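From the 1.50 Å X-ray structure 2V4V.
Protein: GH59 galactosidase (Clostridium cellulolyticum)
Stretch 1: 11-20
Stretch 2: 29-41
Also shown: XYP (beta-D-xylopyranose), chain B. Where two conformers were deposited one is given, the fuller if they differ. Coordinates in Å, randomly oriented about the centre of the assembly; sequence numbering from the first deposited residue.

Stretch 1 11-20: SYSNQSGIQT
Stretch 2 (29-41) DVGFVENGDYTVY

Two antiparallel ladders join stretch 11-20 to stretch 29-41 of this GH59 galactosidase. Strand 14-16 runs against strand 38-41 at 170°, axes 4.6 Å apart, pairing Asn14 with Val40, Gln15 with Thr39 (CA-CA 4.2 Å) and Ser16 with Tyr38. Ser16 N to Tyr38 O (2.9 Å), Tyr38 N to Ser16 O (3.0 Å), Val40 N to Asn14 O (2.8 Å) and Ser13 N to Val40 O (2.7 Å) are the hydrogen bonds. Beyond Gly17 (phi/psi 92/-5), a second ladder pairs Gln19 with Gly31 through Gly31 N to Gln19 O (2.9 Å) and Gln19 N to Gly31 O (3.2 Å), and Thr20 with Val30 without such bonds.

A CB on Gly17 would fall 2.1 Å from Asp37 OD1. Gln15 (p, p, chi3 13°) curls so that its OE1 accepts from Ile18 N at 3.0 Å, bracing the link between ladders. Buried Ile18 (p, p) packs CG1 on Val30 CG1 (Val30 t; 3.7 Å) and CG2 on Val33 CG2 (4.0 Å). Tyr12 (p, chi2 78°) sets its ring edge towards Val30, CD2 to CG2 4.4 Å, and its CB 3.8 Å from CE2 of Tyr41 (m), whose OH accepts from Thr39 OG1 (Thr39 p; 2.9 Å).

Among the side chains of Asn14, Ser16, Val40 and Tyr38, Tyr38 (p, chi2 81°) lays a ring face under Ser16 CB, 3.7 Å from the centroid, a CH-pi contact. Ser16 (t) OG meets water 1 at 2.8 Å, which donates to Asp37 OD1 (2.7 Å). Asp37 (m) also accepts at OD2 from Glu34 N (2.7 Å), tying together the type II turn 34-37, with Gly36 at phi/psi 98/-17.

Phe32 (m, phi/psi 54/48) is sandwiched: Gln19 (m, t) CD over one face, xylose C5 over the other, while Phe32 N donates to XYP O4 (3.0 Å).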

# COMPACT_ATOMS: atom_id res chain seq x y z
N SER A 11 -1.88 -3.92 9.77
CA SER A 11 -1.11 -5.06 10.28
C SER A 11 0.41 -4.89 10.04
O SER A 11 1.18 -5.86 10.15
CB SER A 11 -1.61 -6.37 9.67
OG SER A 11 -1.11 -6.57 8.37
N TYR A 12 0.84 -3.65 9.75
CA TYR A 12 2.27 -3.39 9.49
C TYR A 12 3.17 -3.81 10.65
O TYR A 12 2.77 -3.78 11.82
CB TYR A 12 2.52 -1.92 9.15
CG TYR A 12 1.99 -0.99 10.22
CD1 TYR A 12 2.71 -0.80 11.45
CD2 TYR A 12 0.79 -0.32 10.04
CE1 TYR A 12 2.21 0.06 12.42
CE2 TYR A 12 0.29 0.54 11.05
CZ TYR A 12 1.00 0.72 12.20
OH TYR A 12 0.49 1.57 13.16
N SER A 13 4.38 -4.21 10.29
CA SER A 13 5.47 -4.46 11.25
C SER A 13 6.11 -3.18 11.79
O SER A 13 6.62 -3.13 12.91
CB SER A 13 6.56 -5.33 10.58
OG SER A 13 5.95 -6.49 10.01
N ASN A 14 6.10 -2.15 10.94
CA ASN A 14 6.75 -0.87 11.21
C ASN A 14 6.10 0.21 10.34
O ASN A 14 5.56 -0.11 9.27
CB ASN A 14 8.25 -0.98 10.89
CG ASN A 14 9.02 0.31 11.13
OD1 ASN A 14 9.97 0.61 10.41
ND2 ASN A 14 8.61 1.07 12.15
N GLN A 15 6.14 1.47 10.76
CA GLN A 15 5.58 2.55 9.92
C GLN A 15 6.33 3.84 10.18
O GLN A 15 6.93 4.02 11.26
CB GLN A 15 4.08 2.76 10.21
CG GLN A 15 3.79 3.11 11.66
CD GLN A 15 3.83 4.60 11.95
OE1 GLN A 15 3.84 5.43 11.04
NE2 GLN A 15 3.82 4.94 13.24
N SER A 16 6.27 4.74 9.21
CA SER A 16 6.76 6.08 9.43
C SER A 16 5.72 7.10 9.00
O SER A 16 5.35 7.14 7.79
CB SER A 16 8.04 6.30 8.64
OG SER A 16 8.45 7.66 8.69
N GLY A 17 5.24 7.87 9.98
CA GLY A 17 4.44 9.07 9.67
C GLY A 17 2.93 8.93 9.61
O GLY A 17 2.20 9.93 9.44
N ILE A 18 2.42 7.70 9.75
CA ILE A 18 0.98 7.47 9.55
C ILE A 18 0.23 7.22 10.87
O ILE A 18 0.87 7.07 11.95
CB ILE A 18 0.72 6.39 8.42
CG1 ILE A 18 1.27 5.01 8.79
CG2 ILE A 18 1.44 6.83 7.11
CD1 ILE A 18 0.52 4.26 9.94
N GLN A 19 -1.10 7.13 10.78
CA GLN A 19 -1.90 6.75 11.94
C GLN A 19 -3.05 5.88 11.47
O GLN A 19 -3.57 6.14 10.37
CB GLN A 19 -2.47 7.97 12.66
CG GLN A 19 -1.44 9.01 12.97
CD GLN A 19 -2.06 10.30 13.46
OE1 GLN A 19 -3.08 10.27 14.21
NE2 GLN A 19 -1.48 11.45 13.03
N THR A 20 -3.38 4.85 12.26
CA THR A 20 -4.52 4.02 11.94
C THR A 20 -5.79 4.65 12.51
O THR A 20 -5.77 5.31 13.57
CB THR A 20 -4.39 2.61 12.56
OG1 THR A 20 -4.05 2.72 13.95
CG2 THR A 20 -3.27 1.86 11.80
N ASP A 29 -8.26 1.78 8.57
CA ASP A 29 -7.39 2.18 7.47
C ASP A 29 -6.14 2.88 8.00
O ASP A 29 -6.15 3.48 9.10
CB ASP A 29 -8.12 3.09 6.45
CG ASP A 29 -8.59 4.40 7.07
OD1 ASP A 29 -9.76 4.42 7.57
OD2 ASP A 29 -7.77 5.39 7.07
N VAL A 30 -5.08 2.81 7.19
CA VAL A 30 -3.92 3.63 7.42
C VAL A 30 -4.24 4.96 6.76
O VAL A 30 -4.48 5.04 5.53
CB VAL A 30 -2.67 3.00 6.79
CG1 VAL A 30 -1.59 4.00 6.60
CG2 VAL A 30 -2.19 1.85 7.69
N GLY A 31 -4.28 6.00 7.60
CA GLY A 31 -4.53 7.35 7.11
C GLY A 31 -3.43 8.34 7.54
O GLY A 31 -2.37 7.95 8.01
N PHE A 32 -3.75 9.62 7.38
CA PHE A 32 -2.79 10.70 7.64
C PHE A 32 -1.50 10.48 6.85
O PHE A 32 -0.40 10.59 7.38
CB PHE A 32 -2.54 10.83 9.14
CG PHE A 32 -3.85 10.93 9.93
CD1 PHE A 32 -4.38 12.20 10.31
CD2 PHE A 32 -4.58 9.81 10.25
CE1 PHE A 32 -5.57 12.30 10.98
CE2 PHE A 32 -5.77 9.93 10.95
CZ PHE A 32 -6.25 11.18 11.32
N VAL A 33 -1.68 10.17 5.54
CA VAL A 33 -0.56 9.83 4.65
C VAL A 33 -0.13 11.08 3.91
O VAL A 33 -0.92 11.69 3.16
CB VAL A 33 -1.03 8.79 3.64
CG1 VAL A 33 0.05 8.55 2.60
CG2 VAL A 33 -1.44 7.48 4.36
N GLU A 34 1.15 11.42 4.11
CA GLU A 34 1.77 12.51 3.37
C GLU A 34 3.00 11.99 2.62
O GLU A 34 3.52 10.89 2.91
CB GLU A 34 2.19 13.66 4.31
CG GLU A 34 0.99 14.31 4.96
CD GLU A 34 1.40 15.50 5.80
OE1 GLU A 34 1.71 16.58 5.22
OE2 GLU A 34 1.40 15.37 7.05
N ASN A 35 3.40 12.79 1.62
CA ASN A 35 4.55 12.36 0.81
C ASN A 35 5.74 11.94 1.68
O ASN A 35 6.13 12.69 2.58
CB ASN A 35 4.98 13.51 -0.08
CG ASN A 35 6.15 13.14 -0.98
OD1 ASN A 35 5.97 12.40 -1.95
ND2 ASN A 35 7.32 13.76 -0.72
N GLY A 36 6.30 10.76 1.41
CA GLY A 36 7.44 10.27 2.17
C GLY A 36 7.07 9.29 3.29
O GLY A 36 7.94 8.56 3.79
N ASP A 37 5.80 9.25 3.69
CA ASP A 37 5.39 8.30 4.75
C ASP A 37 5.47 6.88 4.19
O ASP A 37 5.51 6.71 2.98
CB ASP A 37 3.95 8.61 5.20
CG ASP A 37 3.82 9.94 5.98
OD1 ASP A 37 4.87 10.53 6.43
OD2 ASP A 37 2.62 10.35 6.11
N TYR A 38 5.52 5.88 5.07
CA TYR A 38 5.48 4.50 4.57
C TYR A 38 5.02 3.52 5.63
O TYR A 38 5.01 3.83 6.82
CB TYR A 38 6.84 4.09 3.99
CG TYR A 38 7.97 4.08 5.00
CD1 TYR A 38 8.18 3.00 5.87
CD2 TYR A 38 8.86 5.14 5.04
CE1 TYR A 38 9.26 3.01 6.78
CE2 TYR A 38 9.96 5.15 5.94
CZ TYR A 38 10.14 4.09 6.80
OH TYR A 38 11.24 4.16 7.67
N THR A 39 4.63 2.33 5.19
CA THR A 39 4.39 1.23 6.11
C THR A 39 5.23 0.06 5.62
O THR A 39 5.58 -0.02 4.43
CB THR A 39 2.88 0.80 6.19
OG1 THR A 39 2.35 0.59 4.88
CG2 THR A 39 2.04 1.85 6.92
N VAL A 40 5.48 -0.87 6.54
CA VAL A 40 6.37 -2.02 6.26
C VAL A 40 5.66 -3.33 6.69
O VAL A 40 5.08 -3.37 7.79
CB VAL A 40 7.68 -1.95 7.07
CG1 VAL A 40 8.67 -3.05 6.54
CG2 VAL A 40 8.28 -0.54 7.11
N TYR A 41 5.73 -4.37 5.86
CA TYR A 41 5.15 -5.65 6.15
C TYR A 41 6.27 -6.72 6.04
O TYR A 41 6.73 -6.95 5.00
CB TYR A 41 3.95 -5.92 5.18
CG TYR A 41 2.99 -4.75 5.22
CD1 TYR A 41 3.22 -3.62 4.47
CD2 TYR A 41 1.94 -4.75 6.07
CE1 TYR A 41 2.41 -2.54 4.58
CE2 TYR A 41 1.09 -3.70 6.16
CZ TYR A 41 1.34 -2.57 5.45
OH TYR A 41 0.51 -1.49 5.57
O1 XYP B . -8.92 14.32 8.78
C1 XYP B . -8.03 13.31 8.31
C2 XYP B . -8.90 12.09 8.02
C3 XYP B . -8.04 10.97 7.47
C4 XYP B . -7.16 11.48 6.33
C5 XYP B . -6.43 12.77 6.74
O2 XYP B . -9.50 11.58 9.20
O3 XYP B . -8.84 9.89 7.03
O4 XYP B . -6.18 10.53 5.97
O5 XYP B . -7.38 13.73 7.17
O HOH W 1 7.22 10.01 7.73
O HOH W 2 3.77 12.51 8.01